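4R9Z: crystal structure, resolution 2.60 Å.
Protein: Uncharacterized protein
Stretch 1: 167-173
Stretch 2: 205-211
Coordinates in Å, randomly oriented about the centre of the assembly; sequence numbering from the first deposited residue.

Stretch 1 (167-173) ETVPPAR
Stretch 2 (205-211) EPAFAAR

How does the chain enter the contact? Stretch 1 is an irregular loop packed against a helix that begins earlier in the chain and carries Glu205 to Ala210. Glu167 is extended (phi/psi -138/145), and its CA-to-CB bond points away from the helix. Its side chain (chi1 p, chi2 t, chi3 1°) folds back within the loop, where Arg173 N donates a hydrogen bond to Glu167 OE2 at 2.9 Å, tying the first residue of the stretch to the last.

What does Thr168 do against the helix? At -108/-17, with chi1 p, it sets its CA 5.1 Å from the CA of Ala209, and its CG2 lies 4.2 Å from Ala209 CB. Its carbonyl meets the next helical residue: Thr168 O is 3.3 Å from Ala210 CA, with an angle of 160° at the hydrogen, a nearly straight CA-H...O contact. No conventional hydrogen bond crosses between the stretches. The helix amides of Ala209 and Ala210 are already donated within the helix, from Ala209 N to Glu205 O at 2.7 Å and from Ala210 N to Pro206 O at 3.0 Å.

How does the loop turn through its prolines? Val169 (-80/131, chi1 t) points its CA-to-CB bond away from the helix. Pro170 (-53/143, C-gamma exo) has its own CA-to-CB bond sideways, yet its ring reaches the helix, with CG 3.9 Å from Ala210 CB. A cis peptide then leads into Pro171 (-72/-2, C-gamma endo), whose CA-to-CB bond is directed away. The bend is closed by a hydrogen bond from Ala172 N to Val169 O at 2.9 Å, so the backbone doubles back around the two prolines.

Where does the loop come back to the helix? Ala172 adopts positive phi (58/51) and directs its CA-to-CB bond toward stretch 2, where Ala172 CB lies 4.4 Å from Ala210 CB. Ala210 is therefore approached by both Pro170 and Ala172, and its small methyl packs with each. One helical turn earlier, Ala172 O lies 3.7 Å from CB of Pro206, whose ring is C-gamma endo; the two CA atoms are 5.7 Å apart. The register thus runs from Thr168 nearest Ala209 to Ala172 nearest Pro206, so the loop advances as the helix numbering falls. Together the stretches bury 235 Å², both sides summed, in methyl and ring contacts with two loop carbonyls among them. Arg173 (-58/120; m, t, p, chi4 -153°) points its CA-to-CB bond away, with NE and NH2 hydrogen-bonded elsewhere in the structure.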

# COMPACT_ATOMS: atom_id res chain seq x y z
N GLU B 167 -18.05 15.12 -8.66
CA GLU B 167 -18.98 15.01 -7.55
C GLU B 167 -18.17 15.22 -6.27
O GLU B 167 -17.00 14.85 -6.21
CB GLU B 167 -19.68 13.64 -7.57
CG GLU B 167 -18.77 12.48 -7.24
CD GLU B 167 -19.48 11.14 -7.33
OE1 GLU B 167 -20.68 11.13 -7.67
OE2 GLU B 167 -18.83 10.11 -7.06
N THR B 168 -18.78 15.84 -5.27
CA THR B 168 -18.08 16.12 -4.02
C THR B 168 -18.56 15.25 -2.86
O THR B 168 -17.89 15.15 -1.83
CB THR B 168 -18.21 17.59 -3.62
OG1 THR B 168 -19.58 17.90 -3.34
CG2 THR B 168 -17.71 18.48 -4.75
N VAL B 169 -19.72 14.63 -3.01
CA VAL B 169 -20.24 13.75 -1.97
C VAL B 169 -19.50 12.44 -2.14
O VAL B 169 -19.39 11.94 -3.25
CB VAL B 169 -21.78 13.55 -2.10
CG1 VAL B 169 -22.24 12.41 -1.20
CG2 VAL B 169 -22.52 14.82 -1.76
N PRO B 170 -18.97 11.89 -1.03
CA PRO B 170 -18.15 10.67 -1.07
C PRO B 170 -18.86 9.53 -1.80
O PRO B 170 -20.07 9.41 -1.65
CB PRO B 170 -17.96 10.34 0.41
CG PRO B 170 -17.99 11.68 1.08
CD PRO B 170 -19.05 12.45 0.33
N PRO B 171 -18.12 8.70 -2.56
CA PRO B 171 -16.65 8.63 -2.75
C PRO B 171 -16.02 9.78 -3.55
O PRO B 171 -14.81 9.76 -3.76
CB PRO B 171 -16.46 7.30 -3.49
CG PRO B 171 -17.72 7.09 -4.21
CD PRO B 171 -18.82 7.70 -3.38
N ALA B 172 -16.83 10.72 -4.04
CA ALA B 172 -16.34 11.91 -4.73
C ALA B 172 -15.48 11.61 -5.96
O ALA B 172 -14.38 12.14 -6.08
CB ALA B 172 -15.57 12.80 -3.76
N ARG B 173 -15.97 10.77 -6.86
CA ARG B 173 -15.24 10.48 -8.09
C ARG B 173 -14.95 11.73 -8.92
O ARG B 173 -15.87 12.44 -9.32
CB ARG B 173 -16.00 9.48 -8.96
CG ARG B 173 -16.00 8.06 -8.45
CD ARG B 173 -16.56 7.14 -9.51
NE ARG B 173 -15.78 7.21 -10.75
CZ ARG B 173 -16.28 6.96 -11.96
NH1 ARG B 173 -17.55 6.62 -12.10
NH2 ARG B 173 -15.50 7.04 -13.03
N GLU B 205 -7.39 16.16 -4.31
CA GLU B 205 -8.62 16.88 -4.54
C GLU B 205 -9.84 16.10 -4.19
O GLU B 205 -10.73 16.68 -3.60
CB GLU B 205 -8.72 17.50 -5.94
CG GLU B 205 -10.13 17.64 -6.57
CD GLU B 205 -11.12 18.60 -5.89
OE1 GLU B 205 -10.75 19.35 -4.98
OE2 GLU B 205 -12.28 18.64 -6.29
N PRO B 206 -9.88 14.74 -4.56
CA PRO B 206 -11.13 14.08 -4.15
C PRO B 206 -11.36 14.15 -2.64
O PRO B 206 -12.47 14.33 -2.22
CB PRO B 206 -10.98 12.65 -4.62
CG PRO B 206 -9.58 12.45 -4.89
CD PRO B 206 -9.11 13.73 -5.41
N ALA B 207 -10.33 13.99 -1.85
CA ALA B 207 -10.42 14.11 -0.41
C ALA B 207 -10.74 15.48 0.08
O ALA B 207 -11.48 15.65 1.00
CB ALA B 207 -9.14 13.62 0.22
N PHE B 208 -10.14 16.47 -0.53
CA PHE B 208 -10.44 17.83 -0.23
C PHE B 208 -11.87 18.14 -0.58
O PHE B 208 -12.55 18.86 0.10
CB PHE B 208 -9.52 18.74 -1.00
CG PHE B 208 -9.56 20.15 -0.52
CD1 PHE B 208 -9.20 20.46 0.76
CD2 PHE B 208 -9.96 21.16 -1.35
CE1 PHE B 208 -9.24 21.76 1.21
CE2 PHE B 208 -9.99 22.46 -0.92
CZ PHE B 208 -9.63 22.76 0.36
N ALA B 209 -12.33 17.61 -1.67
CA ALA B 209 -13.73 17.79 -2.05
C ALA B 209 -14.69 17.17 -1.03
O ALA B 209 -15.65 17.82 -0.60
CB ALA B 209 -13.98 17.20 -3.43
N ALA B 210 -14.45 15.92 -0.66
CA ALA B 210 -15.32 15.20 0.27
C ALA B 210 -15.51 15.91 1.61
O ALA B 210 -16.55 15.78 2.24
CB ALA B 210 -14.79 13.80 0.50
N ARG B 211 -14.50 16.65 2.04
CA ARG B 211 -14.55 17.34 3.33
C ARG B 211 -15.34 18.64 3.31
O ARG B 211 -15.77 19.12 4.36
CB ARG B 211 -13.14 17.66 3.81
CG ARG B 211 -12.50 16.58 4.64
CD ARG B 211 -11.19 17.08 5.21
NE ARG B 211 -11.02 16.72 6.62
CZ ARG B 211 -10.90 15.47 7.06
NH1 ARG B 211 -10.92 14.45 6.21
NH2 ARG B 211 -10.76 15.25 8.36